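Local structure of uncharacterized protein (Pyrococcus horikoshii, 1ZJJ) at residues R74-K79 with E181-G186; K136-A141 with A172-A177. The protein is uncharacterised but probably acts as a magnesium-dependent phosphatase of the haloacid dehalogenase (HAD) superfamily. One frame throughout, in Å; residues are numbered along the deposited sequence.

Contact 1: residues R74-K79 with E181-G186; sequences RLYMSK and EPIIIG
Y76 reaches from helix 69-80 to the side chains of I183 and I185, on and just beyond edge strand 183-184 of the four-stranded parallel sheet 86-89, 121-124, 147-150, 183-184. This is helix-on-sheet packing in what is probably the alpha/beta cap domain of the HAD fold, away from the magnesium site. Along 74-79 the helix turns R74 away from the strand, toward helix 92-101, where its NE is salt-bridged to E97. The contact then falls to Y76 alone, with Y76 CA 7.8 Å from I185 CA. With CG anti to the backbone N (chi1 173°), the ring is carried out from the helix toward the two isoleucines. They meet it obliquely at different points: I185 at the root, its CD1 3.6 Å from Y76 CD2 and 3.9 Å from Y76 CB, and I183 at the phenol end. The side chains of Y76 and I183 run at about a right angle to each other. The ring is thereby supported along its length by two branched aliphatic chains, and no hydrogen bond spans the segments. With an alanine here, I183 CG2 would probably lose its partner and I185 CD1 would keep only the CB contact, opening a gap between helix and strand. On the next residue, M77 packs on I149 of strand 147-150 and on M98 and L101 of helix 92-101. K79, on the last turn, forms a salt bridge with E194 through NZ. On the strand side, I183 and I185 are backbone-bonded to G150, fixing their chain beside strand 147-150. I185 touches the ring through CD1, placed by the bent second torsion (chi2 -59°). At the far end of the tyrosine, Y76 OH lies 4.0 Å from I183 CG2 and 4.1 Å from I183 CD1.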
# COMPACT_ATOMS: atom_id res chain seq x y z
N ARG B 74 13.06 6.06 17.40
CA ARG B 74 13.17 7.16 18.36
C ARG B 74 14.60 7.69 18.37
O ARG B 74 14.82 8.90 18.31
CB ARG B 74 12.79 6.70 19.78
CG ARG B 74 13.26 7.64 20.89
CD ARG B 74 12.55 7.41 22.23
NE ARG B 74 12.87 6.14 22.89
CZ ARG B 74 14.03 5.86 23.49
NH1 ARG B 74 15.01 6.76 23.52
NH2 ARG B 74 14.21 4.69 24.08
N LEU B 75 15.57 6.78 18.44
CA LEU B 75 16.98 7.17 18.46
C LEU B 75 17.39 7.92 17.19
O LEU B 75 18.17 8.87 17.23
CB LEU B 75 17.88 5.94 18.67
CG LEU B 75 17.68 5.19 19.99
CD1 LEU B 75 18.58 3.97 20.04
CD2 LEU B 75 18.00 6.12 21.16
N TYR B 76 16.86 7.48 16.05
CA TYR B 76 17.17 8.14 14.79
C TYR B 76 16.61 9.57 14.80
O TYR B 76 17.31 10.52 14.46
CB TYR B 76 16.54 7.37 13.62
CG TYR B 76 16.68 8.10 12.31
CD1 TYR B 76 17.89 8.11 11.61
CD2 TYR B 76 15.63 8.87 11.81
CE1 TYR B 76 18.05 8.87 10.45
CE2 TYR B 76 15.78 9.63 10.65
CZ TYR B 76 16.99 9.63 9.98
OH TYR B 76 17.14 10.40 8.86
N MET B 77 15.34 9.70 15.18
CA MET B 77 14.68 11.00 15.24
C MET B 77 15.42 11.96 16.17
O MET B 77 15.67 13.11 15.82
CB MET B 77 13.23 10.83 15.69
CG MET B 77 12.39 10.02 14.70
SD MET B 77 10.75 9.58 15.30
CE MET B 77 9.88 11.11 14.97
N SER B 78 15.76 11.47 17.36
CA SER B 78 16.46 12.29 18.34
C SER B 78 17.81 12.81 17.81
O SER B 78 18.16 13.97 18.01
CB SER B 78 16.69 11.47 19.61
OG SER B 78 17.13 12.29 20.67
N LYS B 79 18.54 11.94 17.13
CA LYS B 79 19.85 12.28 16.61
C LYS B 79 19.90 13.08 15.31
O LYS B 79 20.77 13.93 15.14
CB LYS B 79 20.68 11.01 16.42
CG LYS B 79 22.11 11.25 16.00
CD LYS B 79 22.88 9.94 15.91
CE LYS B 79 24.37 10.20 15.85
NZ LYS B 79 25.17 8.97 15.58
N GLU B 181 9.31 9.54 -0.85
CA GLU B 181 10.14 8.38 -0.53
C GLU B 181 10.34 8.31 0.98
O GLU B 181 10.99 9.18 1.56
CB GLU B 181 11.49 8.52 -1.24
CG GLU B 181 12.29 7.25 -1.31
CD GLU B 181 11.58 6.17 -2.10
OE1 GLU B 181 11.16 6.46 -3.24
OE2 GLU B 181 11.46 5.04 -1.59
N PRO B 182 9.81 7.27 1.64
CA PRO B 182 9.96 7.16 3.09
C PRO B 182 11.37 6.87 3.59
O PRO B 182 12.18 6.26 2.88
CB PRO B 182 9.02 6.01 3.45
CG PRO B 182 9.17 5.10 2.26
CD PRO B 182 9.12 6.09 1.09
N ILE B 183 11.66 7.31 4.80
CA ILE B 183 12.95 7.04 5.43
C ILE B 183 12.65 5.78 6.24
O ILE B 183 11.90 5.83 7.22
CB ILE B 183 13.35 8.19 6.36
CG1 ILE B 183 13.65 9.44 5.53
CG2 ILE B 183 14.56 7.80 7.19
CD1 ILE B 183 13.93 10.66 6.36
N ILE B 184 13.19 4.64 5.81
CA ILE B 184 12.95 3.38 6.52
C ILE B 184 14.05 3.13 7.54
O ILE B 184 15.23 3.09 7.21
CB ILE B 184 12.87 2.18 5.54
CG1 ILE B 184 11.79 2.43 4.48
CG2 ILE B 184 12.54 0.90 6.31
CD1 ILE B 184 10.40 2.59 5.04
N ILE B 185 13.64 2.92 8.78
CA ILE B 185 14.58 2.73 9.88
C ILE B 185 15.21 1.35 10.04
O ILE B 185 16.44 1.23 10.13
CB ILE B 185 13.90 3.12 11.22
CG1 ILE B 185 13.36 4.55 11.13
CG2 ILE B 185 14.91 3.01 12.37
CD1 ILE B 185 14.41 5.59 10.82
N GLY B 186 14.37 0.31 10.07
CA GLY B 186 14.85 -1.04 10.30
C GLY B 186 15.67 -1.75 9.24
O GLY B 186 15.93 -1.22 8.16

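Contact 2: residues K136-A141 with A172-A177; sequences KYATLA and AALKVA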
# COMPACT_ATOMS: atom_id res chain seq x y z
N LYS B 136 -5.37 8.61 5.58
CA LYS B 136 -5.76 9.93 5.10
C LYS B 136 -4.96 11.05 5.78
O LYS B 136 -4.30 11.84 5.12
CB LYS B 136 -7.26 10.14 5.32
CG LYS B 136 -7.77 11.50 4.87
CD LYS B 136 -9.23 11.72 5.27
CE LYS B 136 -9.42 11.73 6.78
NZ LYS B 136 -10.83 12.06 7.16
N TYR B 137 -5.03 11.12 7.11
CA TYR B 137 -4.31 12.16 7.83
C TYR B 137 -2.80 12.05 7.66
O TYR B 137 -2.10 13.06 7.58
CB TYR B 137 -4.69 12.14 9.31
CG TYR B 137 -6.09 12.68 9.52
CD1 TYR B 137 -6.42 13.95 9.08
CD2 TYR B 137 -7.09 11.88 10.08
CE1 TYR B 137 -7.73 14.43 9.18
CE2 TYR B 137 -8.40 12.35 10.19
CZ TYR B 137 -8.71 13.63 9.74
OH TYR B 137 -10.00 14.11 9.83
N ALA B 138 -2.29 10.82 7.58
CA ALA B 138 -0.85 10.64 7.39
C ALA B 138 -0.45 11.21 6.03
O ALA B 138 0.58 11.86 5.90
CB ALA B 138 -0.50 9.15 7.47
N THR B 139 -1.28 10.95 5.02
CA THR B 139 -1.03 11.45 3.68
C THR B 139 -1.10 12.97 3.64
O THR B 139 -0.23 13.63 3.06
CB THR B 139 -2.05 10.85 2.68
OG1 THR B 139 -1.82 9.44 2.55
CG2 THR B 139 -1.94 11.51 1.32
N LEU B 140 -2.14 13.53 4.25
CA LEU B 140 -2.30 14.98 4.28
C LEU B 140 -1.10 15.63 4.97
O LEU B 140 -0.56 16.61 4.48
CB LEU B 140 -3.59 15.36 5.02
CG LEU B 140 -4.90 15.06 4.27
CD1 LEU B 140 -6.10 15.31 5.16
CD2 LEU B 140 -4.97 15.93 3.02
N ALA B 141 -0.68 15.05 6.08
CA ALA B 141 0.46 15.58 6.83
C ALA B 141 1.77 15.49 6.04
O ALA B 141 2.49 16.47 5.92
CB ALA B 141 0.59 14.85 8.16
N ALA B 172 4.04 1.20 1.90
CA ALA B 172 3.91 1.25 0.45
C ALA B 172 2.70 2.06 0.03
O ALA B 172 2.78 2.86 -0.90
CB ALA B 172 3.82 -0.17 -0.11
N ALA B 173 1.58 1.86 0.72
CA ALA B 173 0.35 2.60 0.41
C ALA B 173 0.59 4.10 0.56
O ALA B 173 0.16 4.88 -0.29
CB ALA B 173 -0.77 2.15 1.33
N LEU B 174 1.26 4.50 1.63
CA LEU B 174 1.53 5.91 1.87
C LEU B 174 2.53 6.49 0.87
O LEU B 174 2.46 7.66 0.52
CB LEU B 174 2.02 6.12 3.31
CG LEU B 174 0.91 5.94 4.35
CD1 LEU B 174 1.50 6.05 5.74
CD2 LEU B 174 -0.17 7.00 4.13
N LYS B 175 3.45 5.65 0.40
CA LYS B 175 4.43 6.09 -0.59
C LYS B 175 3.67 6.47 -1.87
O LYS B 175 3.97 7.47 -2.52
CB LYS B 175 5.43 4.97 -0.89
CG LYS B 175 6.49 5.33 -1.92
CD LYS B 175 7.57 4.26 -2.01
CE LYS B 175 7.00 2.92 -2.47
NZ LYS B 175 7.96 1.79 -2.37
N VAL B 176 2.69 5.64 -2.23
CA VAL B 176 1.88 5.89 -3.42
C VAL B 176 0.96 7.10 -3.25
O VAL B 176 0.81 7.91 -4.16
CB VAL B 176 1.03 4.65 -3.78
CG1 VAL B 176 -0.04 5.01 -4.81
CG2 VAL B 176 1.94 3.57 -4.32
N ALA B 177 0.36 7.22 -2.07
CA ALA B 177 -0.55 8.33 -1.80
C ALA B 177 0.15 9.68 -1.63
O ALA B 177 -0.43 10.72 -1.92
CB ALA B 177 -1.38 8.02 -0.57
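Helices 136-141 and 172-177 run in broadly the same direction, their axes crossing at -46° with a closest approach of 9.7 Å, and T139 CA lies 6.3 Å from A177 CA. Small residues face each other here, and L174 supplies the bulk. Its isobutyl fork lies against A138, with CD2 4.0 Å and CD1 4.1 Å from A138 CB, while L174 CD2 also comes 3.3 Å from T139 OG1. Both branches of T139 meet A177: T139 OG1 stands beside the backbone N (chi1 -68°), 3.5 Å from A177 CB, which sends T139 CG2 anti to that N, 3.7 Å from A177 O. Beneath the pair, A138 rests on V122 and L174 on V124, so both helices cover strand 121-124 of the four-stranded parallel sheet. T139 also packs on P165 of the second subunit, which places this helix pair at the dimer interface. The threonine hydroxyl is buried among methyl groups, but its hydrogen bond to L135 O in its own helix satisfies it. A177 O accepts from NH2 of R143, farther along helix 132-143, so one polar link ties the helices just beyond the segments, while between the segments themselves van der Waals packing alone acts.

How the contacts relate
From the N terminus, the chain passes through helix 69-80, makes strands 86-89 and 121-124, and enters helix 132-143. After strand 147-150 and the strands 156-159 and 162-165, helix 167-178 returns to helix 132-143, and contact 2 closes the shorter loop. Strand 183-184 follows directly and meets helix 69-80, so contact 1 closes a longer loop that encloses the first. The contacts lie with centres about 17 Å apart. Contact 1 joins a helix to an edge strand, contact 2 two helices packed over the same four-stranded sheet. They touch where P182 CD lies 3.9 Å from K175 CD, at the turn from helix to strand.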